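Local coordinates for ribosomal-protein-alanine acetyltransferase (Clostridium acetobutylicum, PDB 3DNS) that probably transfers an acetyl group to the N-terminal alanine of a ribosomal protein, this chain being its N-terminal, GNAT-related domain, at residues K83-V88 with E121-M126. Residues are numbered along the deposited sequence; the frame is centred on the assembly and turned at random.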
loop_
_atom_site.group_PDB
_atom_site.type_symbol
_atom_site.label_atom_id
_atom_site.label_comp_id
_atom_site.label_asym_id
_atom_site.label_seq_id
_atom_site.Cartn_x
_atom_site.Cartn_y
_atom_site.Cartn_z
ATOM N N LYS A 83 22.093 -4.975 -18.469
ATOM C CA LYS A 83 21.117 -5.989 -18.198
ATOM C C LYS A 83 20.476 -5.716 -16.855
ATOM O O LYS A 83 21.164 -5.486 -15.844
ATOM C CB LYS A 83 21.790 -7.363 -18.179
ATOM C CG LYS A 83 20.866 -8.553 -17.930
ATOM C CD LYS A 83 19.841 -8.773 -19.013
ATOM C CE LYS A 83 18.607 -9.585 -18.458
ATOM N NZ LYS A 83 18.991 -10.955 -18.082
ATOM N N VAL A 84 19.148 -5.681 -16.874
ATOM C CA VAL A 84 18.346 -5.525 -15.716
ATOM C C VAL A 84 17.457 -6.788 -15.508
ATOM O O VAL A 84 16.776 -7.267 -16.428
ATOM C CB VAL A 84 17.473 -4.253 -15.837
ATOM C CG1 VAL A 84 16.475 -4.164 -14.697
ATOM C CG2 VAL A 84 18.373 -2.952 -15.912
ATOM N N ASN A 85 17.480 -7.314 -14.295
ATOM C CA ASN A 85 16.512 -8.326 -13.844
ATOM C C ASN A 85 15.624 -7.840 -12.690
ATOM O O ASN A 85 16.052 -7.115 -11.836
ATOM C CB ASN A 85 17.200 -9.611 -13.399
ATOM C CG ASN A 85 17.604 -10.444 -14.552
ATOM O OD1 ASN A 85 18.565 -10.104 -15.251
ATOM N ND2 ASN A 85 16.834 -11.505 -14.819
ATOM N N ILE A 86 14.379 -8.285 -12.718
ATOM C CA ILE A 86 13.319 -7.883 -11.773
ATOM C C ILE A 86 12.675 -9.168 -11.202
ATOM O O ILE A 86 12.274 -10.074 -11.929
ATOM C CB ILE A 86 12.251 -7.041 -12.396
ATOM C CG1 ILE A 86 12.901 -5.911 -13.237
ATOM C CG2 ILE A 86 11.343 -6.505 -11.249
ATOM C CD1 ILE A 86 11.925 -4.784 -13.904
ATOM N N ILE A 87 12.671 -9.230 -9.874
ATOM C CA ILE A 87 12.043 -10.277 -9.088
ATOM C C ILE A 87 10.781 -9.668 -8.525
ATOM O O ILE A 87 10.816 -8.627 -7.837
ATOM C CB ILE A 87 12.935 -10.645 -7.881
ATOM C CG1 ILE A 87 14.347 -11.059 -8.324
ATOM C CG2 ILE A 87 12.251 -11.723 -7.049
ATOM C CD1 ILE A 87 15.315 -11.286 -7.223
ATOM N N VAL A 88 9.665 -10.334 -8.787
ATOM C CA VAL A 88 8.338 -9.916 -8.308
ATOM C C VAL A 88 7.523 -11.124 -7.878
ATOM O O VAL A 88 7.630 -12.220 -8.449
ATOM C CB VAL A 88 7.486 -9.173 -9.380
ATOM C CG1 VAL A 88 8.015 -7.826 -9.655
ATOM C CG2 VAL A 88 7.396 -9.953 -10.676
ATOM N N GLU A 121 8.068 -16.420 -6.882
ATOM C CA GLU A 121 8.413 -15.193 -7.581
ATOM C C GLU A 121 8.799 -15.402 -9.057
ATOM O O GLU A 121 9.493 -16.372 -9.440
ATOM C CB GLU A 121 9.568 -14.507 -6.843
ATOM C CG GLU A 121 9.170 -13.897 -5.526
ATOM C CD GLU A 121 10.302 -13.190 -4.831
ATOM O OE1 GLU A 121 11.310 -13.889 -4.500
ATOM O OE2 GLU A 121 10.180 -11.946 -4.589
ATOM N N PHE A 122 8.368 -14.472 -9.893
ATOM C CA PHE A 122 8.831 -14.386 -11.282
ATOM C C PHE A 122 10.115 -13.683 -11.394
ATOM O O PHE A 122 10.366 -12.732 -10.640
ATOM C CB PHE A 122 7.862 -13.614 -12.163
ATOM C CG PHE A 122 6.603 -14.325 -12.422
ATOM C CD1 PHE A 122 6.616 -15.604 -13.000
ATOM C CD2 PHE A 122 5.408 -13.728 -12.169
ATOM C CE1 PHE A 122 5.425 -16.269 -13.281
ATOM C CE2 PHE A 122 4.239 -14.363 -12.457
ATOM C CZ PHE A 122 4.229 -15.641 -12.997
ATOM N N LEU A 123 10.930 -14.129 -12.362
ATOM C CA LEU A 123 12.156 -13.432 -12.713
ATOM C C LEU A 123 11.992 -12.929 -14.128
ATOM O O LEU A 123 11.882 -13.724 -15.063
ATOM C CB LEU A 123 13.398 -14.361 -12.543
ATOM C CG LEU A 123 14.786 -13.746 -12.803
ATOM C CD1 LEU A 123 15.152 -12.690 -11.725
ATOM C CD2 LEU A 123 15.929 -14.848 -12.942
ATOM N N PHE A 124 11.973 -11.599 -14.277
ATOM C CA PHE A 124 11.911 -10.935 -15.592
ATOM C C PHE A 124 13.243 -10.330 -15.998
ATOM O O PHE A 124 13.966 -9.875 -15.158
ATOM C CB PHE A 124 10.872 -9.838 -15.553
ATOM C CG PHE A 124 9.505 -10.337 -15.472
ATOM C CD1 PHE A 124 8.864 -10.780 -16.602
ATOM C CD2 PHE A 124 8.812 -10.310 -14.297
ATOM C CE1 PHE A 124 7.570 -11.262 -16.529
ATOM C CE2 PHE A 124 7.498 -10.791 -14.238
ATOM C CZ PHE A 124 6.896 -11.265 -15.349
ATOM N N GLY A 125 13.560 -10.260 -17.285
ATOM C CA GLY A 125 14.809 -9.620 -17.673
ATOM C C GLY A 125 14.653 -8.739 -18.896
ATOM O O GLY A 125 13.751 -8.960 -19.717
HETATM N N MSE A 126 15.512 -7.713 -18.980
HETATM C CA MSE A 126 15.587 -6.845 -20.144
HETATM C C MSE A 126 17.001 -6.321 -20.280
HETATM O O MSE A 126 17.606 -5.884 -19.315
HETATM C CB MSE A 126 14.603 -5.667 -20.014
HETATM C CG MSE A 126 14.721 -4.657 -21.109
HETATM SE SE MSE A 126 13.333 -3.269 -21.074
HETATM C CE MSE A 126 11.742 -4.337 -21.451
#
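Six backbone hydrogen bonds join K83-V88 to E121-M126 as antiparallel strands, with V84-M126, I86-F124 and V88-F122 as the hydrogen-bonded pairs. The straightest runs from V84 N to M126 O (2.9 Å, 173° at the hydrogen), while F122 N reaches V88 O on a bent path of 139°. V84, I86, V88, F122, F124 and selenomethionine M126 share one face. There V88 CG2, held in the crowded position between its own N and carbonyl carbon, comes in at the edge of the F124 ring, in its plane, 3.7 Å from CE2. The same methyl rests 4.0 Å from F122 CB, so V88 touches the F124 ring and the root of F122, whose ring leads off to meet F104 edge-to-face. On the other face, L123 CG stands anti to its backbone N (chi1 -177°), 3.6 Å from N85 ND2; the turn at chi2 then brings L123 CD1 3.9 Å from I87 CG1, and the leucine crosses both side chains obliquely. K83 bends at chi2 and chi4, carrying CE over G125 CA at 3.9 Å. Its NZ donates to N85 OD1 (3.0 Å) on an in-plane lone pair, and E105 grips the pair by a salt bridge to NZ and a hydrogen bond from ND2. At the far end, the extended E121 lays its carboxylate against I87 CG2, with OE2 3.2 Å away; R50 and S111 bind its two oxygens, probably favouring the ionised form. Strand 46-53 pairs in parallel along the other edge of 83-89, and, as in the GNAT fold, the last strand, 117-127, inserts antiparallel between 83-89 and 103-114. Helix 61-78 packs on V84 and I86; on that same face F97 of helix 95-99 stacks on F124.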